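PDB 3WEU: L-lysine 6-oxidase from Marinomonas mediterranea, which oxidises the side-chain amine of L-lysine with a cysteine tryptophylquinone cofactor, releasing ammonium and the hydrogen peroxide responsible for its antibacterial activity. Local coordinates for residues S381-V386 / V398-L403; R347-K352 / Q359-L364; I83-H88 / G224-V229; T239-M244 / I469-D474. All blocks are in the same frame, centred on the assembly; numbering follows the deposited sequence.

The four contacts form two pairs. Contacts 3 and 4, with centres about 9 Å apart, share the N-terminal beta sheet: strand 80-91 pairs with strand 223-232, which pairs with strand 237-247, and contact 4 ties this last strand to the loop 469-474. Contacts 1 and 2, also about 9 Å apart between centres, meet where Gln361 and Gln362 bond to Lys401 and Phe402. From centre to centre the two pairs lie about 32 to 41 Å apart. Along the chain contact 3 closes first; contact 4 then brackets contacts 2 and 1, since residues 347-403 fall between its two segments. Contact 4 thereby joins the N-terminal and C-terminal family regions.

Contact 1: residues S381-V386 / V398-L403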
loop_
_atom_site.group_PDB
_atom_site.type_symbol
_atom_site.label_atom_id
_atom_site.label_comp_id
_atom_site.label_asym_id
_atom_site.label_seq_id
_atom_site.Cartn_x
_atom_site.Cartn_y
_atom_site.Cartn_z
ATOM N N SER A 381 -13.568 6.879 28.319
ATOM C CA SER A 381 -12.190 7.354 28.195
ATOM C C SER A 381 -12.040 8.775 28.665
ATOM O O SER A 381 -12.985 9.600 28.565
ATOM C CB SER A 381 -11.758 7.310 26.767
ATOM O OG SER A 381 -10.405 7.642 26.674
ATOM N N GLY A 382 -10.847 9.050 29.194
ATOM C CA GLY A 382 -10.421 10.387 29.428
ATOM C C GLY A 382 -9.685 10.979 28.235
ATOM O O GLY A 382 -9.763 10.432 27.138
ATOM N N SER A 383 -9.057 12.133 28.447
ATOM C CA SER A 383 -8.476 12.902 27.374
ATOM C C SER A 383 -7.091 12.380 26.922
ATOM O O SER A 383 -6.542 12.916 26.000
ATOM C CB SER A 383 -8.521 14.400 27.663
ATOM O OG SER A 383 -9.853 14.935 27.635
ATOM N N ASN A 384 -6.514 11.398 27.615
ATOM C CA ASN A 384 -5.447 10.614 27.032
ATOM C C ASN A 384 -5.294 9.211 27.511
ATOM O O ASN A 384 -4.513 8.916 28.444
ATOM C CB ASN A 384 -4.074 11.315 27.077
ATOM C CG ASN A 384 -3.031 10.473 26.426
ATOM O OD1 ASN A 384 -3.347 9.704 25.533
ATOM N ND2 ASN A 384 -1.777 10.660 26.796
ATOM N N SER A 385 -6.007 8.317 26.838
ATOM C CA SER A 385 -5.914 6.896 27.018
ATOM C C SER A 385 -5.082 6.236 25.892
ATOM O O SER A 385 -5.114 5.029 25.759
ATOM C CB SER A 385 -7.321 6.294 26.973
ATOM O OG SER A 385 -8.027 6.771 25.793
ATOM N N VAL A 386 -4.440 7.044 25.073
ATOM C CA VAL A 386 -3.823 6.643 23.815
ATOM C C VAL A 386 -2.306 6.530 23.902
ATOM O O VAL A 386 -1.707 5.524 23.445
ATOM C CB VAL A 386 -4.202 7.680 22.729
ATOM C CG1 VAL A 386 -3.571 7.316 21.403
ATOM C CG2 VAL A 386 -5.740 7.635 22.524
ATOM N N VAL A 398 1.706 13.654 29.338
ATOM C CA VAL A 398 0.541 13.676 30.240
ATOM C C VAL A 398 -0.436 12.584 29.822
ATOM O O VAL A 398 -0.808 12.491 28.616
ATOM C CB VAL A 398 -0.140 15.025 30.194
ATOM C CG1 VAL A 398 -1.426 15.089 31.031
ATOM C CG2 VAL A 398 0.830 16.106 30.726
ATOM N N VAL A 399 -0.853 11.824 30.826
ATOM C CA VAL A 399 -1.818 10.712 30.673
ATOM C C VAL A 399 -3.105 11.113 31.392
ATOM O O VAL A 399 -3.098 11.717 32.450
ATOM C CB VAL A 399 -1.238 9.455 31.321
ATOM C CG1 VAL A 399 -2.229 8.314 31.468
ATOM C CG2 VAL A 399 -0.025 9.022 30.534
ATOM N N GLU A 400 -4.250 10.765 30.800
ATOM C CA GLU A 400 -5.521 10.921 31.508
ATOM C C GLU A 400 -6.459 9.839 30.980
ATOM O O GLU A 400 -7.074 9.982 29.954
ATOM C CB GLU A 400 -6.094 12.319 31.324
ATOM C CG GLU A 400 -7.280 12.527 32.202
ATOM C CD GLU A 400 -8.186 13.613 31.696
ATOM O OE1 GLU A 400 -7.964 14.790 32.146
ATOM O OE2 GLU A 400 -9.115 13.330 30.852
ATOM N N LYS A 401 -6.477 8.732 31.658
ATOM C CA LYS A 401 -7.007 7.482 31.065
ATOM C C LYS A 401 -8.529 7.462 31.024
ATOM O O LYS A 401 -9.142 7.027 29.993
ATOM C CB LYS A 401 -6.551 6.318 31.863
ATOM C CG LYS A 401 -5.081 5.998 31.731
ATOM C CD LYS A 401 -4.751 4.707 32.472
ATOM C CE LYS A 401 -3.302 4.304 32.144
ATOM N NZ LYS A 401 -3.042 2.950 32.703
ATOM N N PHE A 402 -9.147 7.882 32.144
ATOM C CA PHE A 402 -10.615 7.774 32.347
ATOM C C PHE A 402 -11.276 9.069 32.714
ATOM O O PHE A 402 -10.637 10.010 33.229
ATOM C CB PHE A 402 -10.940 6.699 33.420
ATOM C CG PHE A 402 -10.305 5.348 33.116
ATOM C CD1 PHE A 402 -10.811 4.556 32.074
ATOM C CD2 PHE A 402 -9.255 4.867 33.865
ATOM C CE1 PHE A 402 -10.268 3.355 31.757
ATOM C CE2 PHE A 402 -8.700 3.652 33.553
ATOM C CZ PHE A 402 -9.198 2.883 32.512
ATOM N N LEU A 403 -12.551 9.134 32.373
ATOM C CA LEU A 403 -13.268 10.390 32.408
ATOM C C LEU A 403 -13.615 10.866 33.791
ATOM O O LEU A 403 -13.872 10.077 34.671
ATOM C CB LEU A 403 -14.547 10.305 31.538
ATOM C CG LEU A 403 -15.296 11.569 31.168
ATOM C CD1 LEU A 403 -14.408 12.530 30.380
ATOM C CD2 LEU A 403 -16.551 11.221 30.400
HETATM O O HOH W 1 -10.778 14.929 30.126
#
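The backbone N of Ser383 gives its hydrogen to Glu400 OE2 at 2.7 Å, meeting the carboxylate from above its plane. Glu400 sends CG anti to its own backbone N (chi1 -172°) and runs on extended, which carries the carboxylate alongside Ser383, whose CB lies 3.4 Å from the same OE2. Ser383 OG bonds to Met447 N. Two residues, Ser383 and Asn384, thus face one, Glu400, in a classic beta bulge between short antiparallel strands. Within the bulge Asn384 N donates to Glu400 O at 2.8 Å, and Glu400 N answers to Asn384 O at 3.0 Å. Just before it, Gly382 N makes an almost straight bond of 2.8 Å to Lys401 O, arriving well above the carbonyl plane. The Asn384 amide does two jobs: ND2 reaches Val398 O at 2.8 Å within its own amide plane, while OD1 accepts from Val386 N in an Asx turn. Ser381 and Ser385 lean on Trp580, the residue just before the tryptophylquinone Trp581. With the Ser383 N-H spent on the carboxylate, the bulge is fixed by a side chain as well as by the backbone, and that N-H would be expected to stabilise negative charge on Glu400.

Contact 2: residues R347-K352 / Q359-L364; sequences RQLDNK and QPQQVL. With EDO (1,2-ethanediol), chain N.
With CG anti to its carbonyl carbon (chi1 -78°), Asp350 brings that atom against the CB atoms of Gln359 and Gln361, and Gln361, with its CG placed the same way (chi1 -66°), reaches out extended and crosses it at a slant. The exchange is reciprocal. Asp350 OD1 accepts from Gln361 N at 2.8 Å, while Gln361 OE1 takes the Asp350 N-H in its carbonyl plane, on a lone pair, at 2.9 Å. The second carboxylate oxygen, OD2, receives Gln362 NE2 at 2.9 Å, and both oxygens are met on the syn side. Gln359 lies against the carboxylate too, its amide stacked at 20° to it, and its OE1 accepts from Asn351 N at 2.8 Å. The bond from Gln359 NE2 to Asn351 OD1 is weak; Asn351 ND2 turns to Asp356. This grip fastens an irregular stretch of loop to the short 3-10 turn 360-362, in the long connection between helix 336-344 and strand 381-382. The same turn docks on strand 400-402, since Gln362 OE1 accepts from Lys401 N and Gln361 NE2 donates to Phe402 O. At the other end Arg347 NE donates to Val363 O at 2.8 Å, sitting nearly in line with the C=O bond, and NH2 reaches Leu364 O at 3.1 Å. Arg347 NH1 goes to Leu403 O. Pro360 CB presses on Gln348 O at 3.4 Å, a buried carbonyl oxygen with no polar partner in the model.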
loop_
_atom_site.group_PDB
_atom_site.type_symbol
_atom_site.label_atom_id
_atom_site.label_comp_id
_atom_site.label_asym_id
_atom_site.label_seq_id
_atom_site.Cartn_x
_atom_site.Cartn_y
_atom_site.Cartn_z
ATOM N N ARG A 347 -15.105 9.898 39.665
ATOM C CA ARG A 347 -13.679 10.238 39.698
ATOM C C ARG A 347 -13.473 11.712 39.988
ATOM O O ARG A 347 -14.099 12.612 39.368
ATOM C CB ARG A 347 -12.951 9.871 38.412
ATOM C CG ARG A 347 -13.058 8.407 38.006
ATOM C CD ARG A 347 -12.049 8.070 36.883
ATOM N NE ARG A 347 -12.330 6.687 36.534
ATOM C CZ ARG A 347 -13.367 6.281 35.777
ATOM N NH1 ARG A 347 -14.169 7.101 35.174
ATOM N NH2 ARG A 347 -13.566 5.005 35.594
ATOM N N GLN A 348 -12.614 11.961 40.986
ATOM C CA GLN A 348 -12.104 13.305 41.203
ATOM C C GLN A 348 -11.246 13.672 40.000
ATOM O O GLN A 348 -10.785 12.781 39.247
ATOM C CB GLN A 348 -11.322 13.317 42.524
ATOM C CG GLN A 348 -12.202 13.063 43.744
ATOM C CD GLN A 348 -13.107 14.251 44.082
ATOM O OE1 GLN A 348 -12.668 15.376 44.088
ATOM N NE2 GLN A 348 -14.380 14.009 44.248
ATOM N N LEU A 349 -11.018 14.976 39.801
ATOM C CA LEU A 349 -10.170 15.453 38.713
ATOM C C LEU A 349 -8.693 15.318 38.992
ATOM O O LEU A 349 -8.292 15.600 40.110
ATOM C CB LEU A 349 -10.426 16.916 38.328
ATOM C CG LEU A 349 -11.698 17.150 37.491
ATOM C CD1 LEU A 349 -12.935 16.890 38.335
ATOM C CD2 LEU A 349 -11.729 18.582 36.960
ATOM N N ASP A 350 -7.914 14.920 37.987
ATOM C CA ASP A 350 -6.466 14.955 38.127
ATOM C C ASP A 350 -6.020 16.421 38.237
ATOM O O ASP A 350 -6.634 17.325 37.676
ATOM C CB ASP A 350 -5.761 14.382 36.895
ATOM C CG ASP A 350 -5.780 12.877 36.857
ATOM O OD1 ASP A 350 -6.429 12.289 37.733
ATOM O OD2 ASP A 350 -5.187 12.280 35.920
ATOM N N ASN A 351 -4.899 16.652 38.920
ATOM C CA ASN A 351 -4.260 17.963 38.817
ATOM C C ASN A 351 -3.672 18.128 37.386
ATOM O O ASN A 351 -3.693 17.219 36.494
ATOM C CB ASN A 351 -3.182 18.070 39.902
ATOM C CG ASN A 351 -2.023 17.136 39.643
ATOM O OD1 ASN A 351 -1.743 16.794 38.481
ATOM N ND2 ASN A 351 -1.342 16.703 40.706
ATOM N N LYS A 352 -3.244 19.316 37.071
ATOM C CA LYS A 352 -2.667 19.535 35.754
ATOM C C LYS A 352 -1.151 19.701 35.870
ATOM O O LYS A 352 -0.564 20.580 35.244
ATOM C CB LYS A 352 -3.350 20.650 35.069
ATOM C CG LYS A 352 -4.770 20.104 34.565
ATOM C CD LYS A 352 -5.374 21.037 33.571
ATOM C CE LYS A 352 -6.655 20.562 32.935
ATOM N NZ LYS A 352 -7.643 20.223 33.949
ATOM N N GLN A 359 -3.040 9.202 39.995
ATOM C CA GLN A 359 -4.039 10.229 40.166
ATOM C C GLN A 359 -5.367 9.569 39.891
ATOM O O GLN A 359 -5.405 8.496 39.289
ATOM C CB GLN A 359 -3.764 11.385 39.191
ATOM C CG GLN A 359 -2.541 12.264 39.629
ATOM C CD GLN A 359 -2.756 13.695 39.245
ATOM O OE1 GLN A 359 -3.579 14.403 39.836
ATOM N NE2 GLN A 359 -2.115 14.090 38.172
ATOM N N PRO A 360 -6.447 10.215 40.308
ATOM C CA PRO A 360 -7.743 9.544 40.233
ATOM C C PRO A 360 -8.218 9.132 38.807
ATOM O O PRO A 360 -8.990 8.161 38.712
ATOM C CB PRO A 360 -8.729 10.557 40.844
ATOM C CG PRO A 360 -7.859 11.614 41.503
ATOM C CD PRO A 360 -6.499 11.521 40.983
ATOM N N GLN A 361 -7.857 9.874 37.764
ATOM C CA GLN A 361 -8.331 9.519 36.405
ATOM C C GLN A 361 -7.577 8.356 35.790
ATOM O O GLN A 361 -7.943 7.915 34.714
ATOM C CB GLN A 361 -8.368 10.752 35.518
ATOM C CG GLN A 361 -9.430 11.731 36.032
ATOM C CD GLN A 361 -9.596 12.949 35.179
ATOM O OE1 GLN A 361 -9.238 14.096 35.571
ATOM N NE2 GLN A 361 -10.218 12.747 34.053
ATOM N N GLN A 362 -6.561 7.822 36.495
ATOM C CA GLN A 362 -5.899 6.583 36.121
ATOM C C GLN A 362 -6.476 5.372 36.801
ATOM O O GLN A 362 -6.007 4.263 36.563
ATOM C CB GLN A 362 -4.357 6.701 36.306
ATOM C CG GLN A 362 -3.669 7.400 35.172
ATOM C CD GLN A 362 -4.205 8.825 34.952
ATOM O OE1 GLN A 362 -5.012 9.085 34.069
ATOM N NE2 GLN A 362 -3.767 9.741 35.777
ATOM N N VAL A 363 -7.480 5.573 37.672
ATOM C CA VAL A 363 -8.141 4.519 38.372
ATOM C C VAL A 363 -9.438 4.145 37.653
ATOM O O VAL A 363 -10.326 4.963 37.444
ATOM C CB VAL A 363 -8.471 4.936 39.812
ATOM C CG1 VAL A 363 -9.045 3.784 40.602
ATOM C CG2 VAL A 363 -7.187 5.390 40.547
ATOM N N LEU A 364 -9.550 2.877 37.316
ATOM C CA LEU A 364 -10.753 2.409 36.628
ATOM C C LEU A 364 -11.861 2.125 37.615
ATOM O O LEU A 364 -12.937 2.649 37.463
ATOM C CB LEU A 364 -10.443 1.126 35.893
ATOM C CG LEU A 364 -11.643 0.394 35.322
ATOM C CD1 LEU A 364 -12.238 1.270 34.251
ATOM C CD2 LEU A 364 -11.259 -0.979 34.763
HETATM C C1 EDO N . -8.808 22.710 37.012
HETATM O O1 EDO N . -7.715 22.182 36.212
HETATM C C2 EDO N . -10.209 22.349 36.524
HETATM O O2 EDO N . -10.189 21.893 35.179
#

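Contact 3: residues I83-H88 / G224-V229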
loop_
_atom_site.group_PDB
_atom_site.type_symbol
_atom_site.label_atom_id
_atom_site.label_comp_id
_atom_site.label_asym_id
_atom_site.label_seq_id
_atom_site.Cartn_x
_atom_site.Cartn_y
_atom_site.Cartn_z
ATOM N N ILE A 83 -28.680 46.257 9.197
ATOM C CA ILE A 83 -27.978 45.346 10.077
ATOM C C ILE A 83 -27.113 44.550 9.118
ATOM O O ILE A 83 -27.623 43.864 8.287
ATOM C CB ILE A 83 -28.950 44.420 10.852
ATOM C CG1 ILE A 83 -29.848 45.255 11.782
ATOM C CG2 ILE A 83 -28.132 43.375 11.595
ATOM C CD1 ILE A 83 -30.964 44.454 12.527
ATOM N N GLU A 84 -25.802 44.647 9.288
ATOM C CA GLU A 84 -24.874 44.019 8.382
ATOM C C GLU A 84 -24.027 43.080 9.187
ATOM O O GLU A 84 -23.412 43.473 10.168
ATOM C CB GLU A 84 -23.978 45.017 7.706
ATOM C CG GLU A 84 -23.215 44.359 6.581
ATOM C CD GLU A 84 -22.494 45.381 5.699
ATOM O OE1 GLU A 84 -22.112 46.463 6.200
ATOM O OE2 GLU A 84 -22.349 45.075 4.512
ATOM N N TRP A 85 -23.995 41.849 8.732
ATOM C CA TRP A 85 -23.263 40.829 9.424
ATOM C C TRP A 85 -22.079 40.515 8.560
ATOM O O TRP A 85 -22.240 40.336 7.370
ATOM C CB TRP A 85 -24.169 39.574 9.509
ATOM C CG TRP A 85 -25.486 39.743 10.174
ATOM C CD1 TRP A 85 -26.690 40.024 9.594
ATOM C CD2 TRP A 85 -25.737 39.554 11.545
ATOM N NE1 TRP A 85 -27.683 40.043 10.537
ATOM C CE2 TRP A 85 -27.127 39.726 11.751
ATOM C CE3 TRP A 85 -24.923 39.202 12.629
ATOM C CZ2 TRP A 85 -27.713 39.618 13.001
ATOM C CZ3 TRP A 85 -25.504 39.073 13.841
ATOM C CH2 TRP A 85 -26.894 39.277 14.035
ATOM N N THR A 86 -20.891 40.401 9.158
ATOM C CA THR A 86 -19.711 40.042 8.466
ATOM C C THR A 86 -19.127 38.847 9.167
ATOM O O THR A 86 -18.841 38.875 10.361
ATOM C CB THR A 86 -18.718 41.228 8.452
ATOM O OG1 THR A 86 -19.326 42.282 7.695
ATOM C CG2 THR A 86 -17.497 40.856 7.821
ATOM N N VAL A 87 -19.019 37.762 8.431
ATOM C CA VAL A 87 -18.511 36.524 9.004
ATOM C C VAL A 87 -17.265 36.098 8.308
ATOM O O VAL A 87 -17.212 35.972 7.029
ATOM C CB VAL A 87 -19.567 35.404 8.880
ATOM C CG1 VAL A 87 -18.997 34.113 9.463
ATOM C CG2 VAL A 87 -20.853 35.827 9.550
ATOM N N HIS A 88 -16.231 35.870 9.105
ATOM C CA HIS A 88 -14.994 35.424 8.553
ATOM C C HIS A 88 -14.591 34.019 9.060
ATOM O O HIS A 88 -14.080 33.875 10.154
ATOM C CB HIS A 88 -13.865 36.457 8.831
ATOM C CG HIS A 88 -12.576 36.180 8.098
ATOM N ND1 HIS A 88 -11.471 37.025 8.183
ATOM C CD2 HIS A 88 -12.195 35.157 7.307
ATOM C CE1 HIS A 88 -10.488 36.534 7.457
ATOM N NE2 HIS A 88 -10.911 35.428 6.872
ATOM N N GLY A 224 -14.801 30.887 12.886
ATOM C CA GLY A 224 -14.387 32.278 12.837
ATOM C C GLY A 224 -15.326 33.292 13.381
ATOM O O GLY A 224 -16.280 32.989 14.075
ATOM N N SER A 225 -15.021 34.565 13.086
ATOM C CA SER A 225 -15.625 35.649 13.750
ATOM C C SER A 225 -16.919 36.057 13.111
ATOM O O SER A 225 -17.096 35.950 11.866
ATOM C CB SER A 225 -14.687 36.876 13.695
ATOM O OG SER A 225 -14.346 37.185 12.346
ATOM N N VAL A 226 -17.789 36.588 13.961
ATOM C CA VAL A 226 -19.061 37.143 13.550
ATOM C C VAL A 226 -19.027 38.581 14.007
ATOM O O VAL A 226 -18.842 38.820 15.174
ATOM C CB VAL A 226 -20.293 36.430 14.139
ATOM C CG1 VAL A 226 -21.614 37.112 13.758
ATOM C CG2 VAL A 226 -20.312 35.000 13.627
ATOM N N THR A 227 -19.295 39.507 13.074
ATOM C CA THR A 227 -19.443 40.933 13.425
ATOM C C THR A 227 -20.779 41.452 12.951
ATOM O O THR A 227 -21.175 41.178 11.851
ATOM C CB THR A 227 -18.288 41.789 12.798
ATOM O OG1 THR A 227 -17.056 41.231 13.209
ATOM C CG2 THR A 227 -18.340 43.266 13.318
ATOM N N CYS A 228 -21.465 42.151 13.820
ATOM C CA CYS A 228 -22.748 42.715 13.549
ATOM C C CYS A 228 -22.668 44.203 13.715
ATOM O O CYS A 228 -22.404 44.679 14.819
ATOM C CB CYS A 228 -23.791 42.250 14.543
ATOM S SG CYS A 228 -25.462 42.768 14.211
ATOM N N VAL A 229 -22.993 44.922 12.648
ATOM C CA VAL A 229 -23.098 46.422 12.701
ATOM C C VAL A 229 -24.549 46.783 12.461
ATOM O O VAL A 229 -25.127 46.462 11.415
ATOM C CB VAL A 229 -22.226 47.091 11.615
ATOM C CG1 VAL A 229 -22.368 48.625 11.649
ATOM C CG2 VAL A 229 -20.759 46.694 11.740
HETATM O O HOH W 2 -16.312 38.967 11.519
#
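Trp85 starts with CB 4.1 Å from Thr227 O. CG, anti to the carbonyl carbon (chi1 -58°), leads into an indole whose six-membered ring lies against Cys228. CE3 meets Val226 CG1 at the ring edge, 4.1 Å away, and CZ3 touches Cys228 CB at 3.7 Å. Over the six-membered ring hangs Cys228 SG, 3.7 Å from its centroid and almost on the normal, a sulfur-aromatic contact; Ile83 CG2 shares that face nearer the rim. NE1 is bonded to Gly191 O. The two segments are antiparallel neighbours, strands 80-91 and 223-232, in the sheet of the N-terminal region, a sequence family of the E-set clan. Trp85, Val87, Val226 and Cys228 point to one side, where Phe63 and Val65 of strand 58-66 and Leu193 of strand 193-196 cover them. Regular backbone bonds close the pairing: Thr86 N to Thr227 O and Thr227 N to Thr86 O each span 2.8 Å, while Ser225 N to His88 O is weak. On the other side, with Glu84, Thr86 and His88, a water donates to Thr86 O at 2.8 Å and bonds to the hydroxyls of Ser225 and Thr227.

Contact 4: residues T239-M244 / I469-D474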
loop_
_atom_site.group_PDB
_atom_site.type_symbol
_atom_site.label_atom_id
_atom_site.label_comp_id
_atom_site.label_asym_id
_atom_site.label_seq_id
_atom_site.Cartn_x
_atom_site.Cartn_y
_atom_site.Cartn_z
ATOM N N THR A 239 -21.662 48.211 17.077
ATOM C CA THR A 239 -21.101 46.982 16.583
ATOM C C THR A 239 -20.992 45.993 17.749
ATOM O O THR A 239 -20.713 46.390 18.888
ATOM C CB THR A 239 -19.721 47.246 15.986
ATOM O OG1 THR A 239 -19.869 48.095 14.839
ATOM C CG2 THR A 239 -19.051 45.948 15.566
ATOM N N SER A 240 -21.224 44.716 17.475
ATOM C CA SER A 240 -21.035 43.704 18.524
ATOM C C SER A 240 -20.603 42.419 17.814
ATOM O O SER A 240 -20.696 42.319 16.570
ATOM C CB SER A 240 -22.317 43.600 19.336
ATOM O OG SER A 240 -22.296 42.487 20.199
ATOM N N THR A 241 -20.036 41.466 18.555
ATOM C CA THR A 241 -19.321 40.350 17.919
ATOM C C THR A 241 -19.668 39.007 18.615
ATOM O O THR A 241 -20.165 39.001 19.781
ATOM C CB THR A 241 -17.809 40.505 17.983
ATOM O OG1 THR A 241 -17.474 40.719 19.344
ATOM C CG2 THR A 241 -17.312 41.668 17.107
ATOM N N ALA A 242 -19.360 37.922 17.898
ATOM C CA ALA A 242 -19.531 36.563 18.355
ATOM C C ALA A 242 -18.582 35.729 17.558
ATOM O O ALA A 242 -17.709 36.270 16.840
ATOM C CB ALA A 242 -21.004 36.116 18.137
ATOM N N TRP A 243 -18.690 34.413 17.712
ATOM C CA TRP A 243 -17.890 33.459 17.007
ATOM C C TRP A 243 -18.808 32.431 16.390
ATOM O O TRP A 243 -20.000 32.307 16.764
ATOM C CB TRP A 243 -16.865 32.806 17.944
ATOM C CG TRP A 243 -15.631 32.391 17.264
ATOM C CD1 TRP A 243 -15.329 31.163 16.825
ATOM C CD2 TRP A 243 -14.513 33.225 16.908
ATOM N NE1 TRP A 243 -14.121 31.153 16.190
ATOM C CE2 TRP A 243 -13.582 32.412 16.257
ATOM C CE3 TRP A 243 -14.207 34.560 17.097
ATOM C CZ2 TRP A 243 -12.341 32.891 15.802
ATOM C CZ3 TRP A 243 -12.994 35.056 16.600
ATOM C CH2 TRP A 243 -12.081 34.227 15.990
ATOM N N MET A 244 -18.252 31.682 15.461
ATOM C CA MET A 244 -18.976 30.679 14.741
ATOM C C MET A 244 -18.106 29.440 14.545
ATOM O O MET A 244 -16.956 29.548 14.106
ATOM C CB MET A 244 -19.400 31.254 13.372
ATOM C CG MET A 244 -20.070 30.256 12.469
ATOM S SD MET A 244 -21.709 29.951 13.078
ATOM C CE MET A 244 -22.038 28.449 12.258
ATOM N N ILE A 469 -15.705 34.527 23.049
ATOM C CA ILE A 469 -14.393 34.363 22.453
ATOM C C ILE A 469 -13.772 35.746 22.209
ATOM O O ILE A 469 -14.403 36.605 21.606
ATOM C CB ILE A 469 -14.468 33.613 21.137
ATOM C CG1 ILE A 469 -15.040 32.201 21.366
ATOM C CG2 ILE A 469 -13.100 33.583 20.448
ATOM C CD1 ILE A 469 -14.242 31.303 22.331
ATOM N N LYS A 470 -12.560 35.929 22.702
ATOM C CA LYS A 470 -11.794 37.144 22.422
ATOM C C LYS A 470 -11.287 37.142 21.034
ATOM O O LYS A 470 -10.697 36.169 20.572
ATOM C CB LYS A 470 -10.578 37.146 23.390
ATOM C CG LYS A 470 -9.754 38.450 23.334
ATOM C CD LYS A 470 -8.495 38.294 24.181
ATOM C CE LYS A 470 -8.691 38.583 25.657
ATOM N NZ LYS A 470 -7.812 37.717 26.507
ATOM N N HIS A 471 -11.479 38.241 20.321
ATOM C CA HIS A 471 -11.046 38.365 18.990
ATOM C C HIS A 471 -9.642 39.016 18.946
ATOM O O HIS A 471 -9.382 39.982 19.659
ATOM C CB HIS A 471 -11.975 39.325 18.240
ATOM C CG HIS A 471 -13.323 38.769 17.951
ATOM N ND1 HIS A 471 -13.984 39.020 16.765
ATOM C CD2 HIS A 471 -14.184 38.048 18.719
ATOM C CE1 HIS A 471 -15.172 38.443 16.782
ATOM N NE2 HIS A 471 -15.323 37.840 17.959
ATOM N N TYR A 472 -8.769 38.440 18.171
ATOM C CA TYR A 472 -7.491 39.043 17.827
ATOM C C TYR A 472 -7.700 39.892 16.559
ATOM O O TYR A 472 -8.062 39.377 15.535
ATOM C CB TYR A 472 -6.523 38.004 17.508
ATOM C CG TYR A 472 -5.107 38.464 17.172
ATOM C CD1 TYR A 472 -4.315 39.112 18.117
ATOM C CD2 TYR A 472 -4.568 38.183 15.930
ATOM C CE1 TYR A 472 -3.008 39.472 17.807
ATOM C CE2 TYR A 472 -3.277 38.532 15.606
ATOM C CZ TYR A 472 -2.515 39.163 16.553
ATOM O OH TYR A 472 -1.261 39.480 16.186
ATOM N N GLN A 473 -7.505 41.176 16.661
ATOM C CA GLN A 473 -7.617 42.084 15.473
ATOM C C GLN A 473 -8.957 42.099 14.785
ATOM O O GLN A 473 -9.985 41.639 15.282
ATOM C CB GLN A 473 -6.567 41.691 14.403
ATOM C CG GLN A 473 -5.141 41.411 14.849
ATOM C CD GLN A 473 -4.171 42.511 14.452
ATOM O OE1 GLN A 473 -4.561 43.641 14.236
ATOM N NE2 GLN A 473 -2.905 42.173 14.334
ATOM N N ASP A 474 -8.946 42.555 13.533
ATOM C CA ASP A 474 -10.172 42.976 12.889
ATOM C C ASP A 474 -10.033 42.896 11.378
ATOM O O ASP A 474 -8.976 42.494 10.824
ATOM C CB ASP A 474 -10.518 44.395 13.320
ATOM C CG ASP A 474 -9.501 45.424 12.789
ATOM O OD1 ASP A 474 -8.617 45.123 11.936
ATOM O OD2 ASP A 474 -9.591 46.559 13.252
#
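Trp243 and His471 make a T-shaped aromatic pair that joins strand 237-247, an element of the N-terminal beta sheet, to the loop leading from strand 468-469 into helix 475-481. The two segments come from the N-terminal and C-terminal family regions, so the contact bridges the two. The edge of Trp243 is turned to the face of His471: the planes stand at 90°, the six-membered ring and imidazole centroids are 5.0 Å apart, and Trp243 CZ3 sits over the middle of the imidazole. CE3 of the same ring comes 3.6 Å from His471 NE2. On the imidazole's opposite face lies Thr241 OG1, while Thr241 CB approaches His471 CE1 at 3.6 Å, so the ring is held between two residues of the strand. Ala242, whose side chain points the other way, offers its backbone O at the imidazole edge, where NE2 donates a weak hydrogen bond of 3.1 Å. His471 also touches Ser225 of strand 223-232. The indole in turn has its own cover. Ile469 crosses it at about a right angle, with CG2 anti to the backbone N, and this methyl lies over the six-membered ring, 4.0 Å from its centroid, as a CH-pi contact. Ile469 also packs on Ile9 of strand 4-13, next to strand 237-247 in the sheet. Trp243 NE1 hydrogen-bonds to Asp223 OD2, which anchors the pyrrole side of the indole. Nearer the strand, Ile469 CG1 rests 3.9 Å from Trp243 CB.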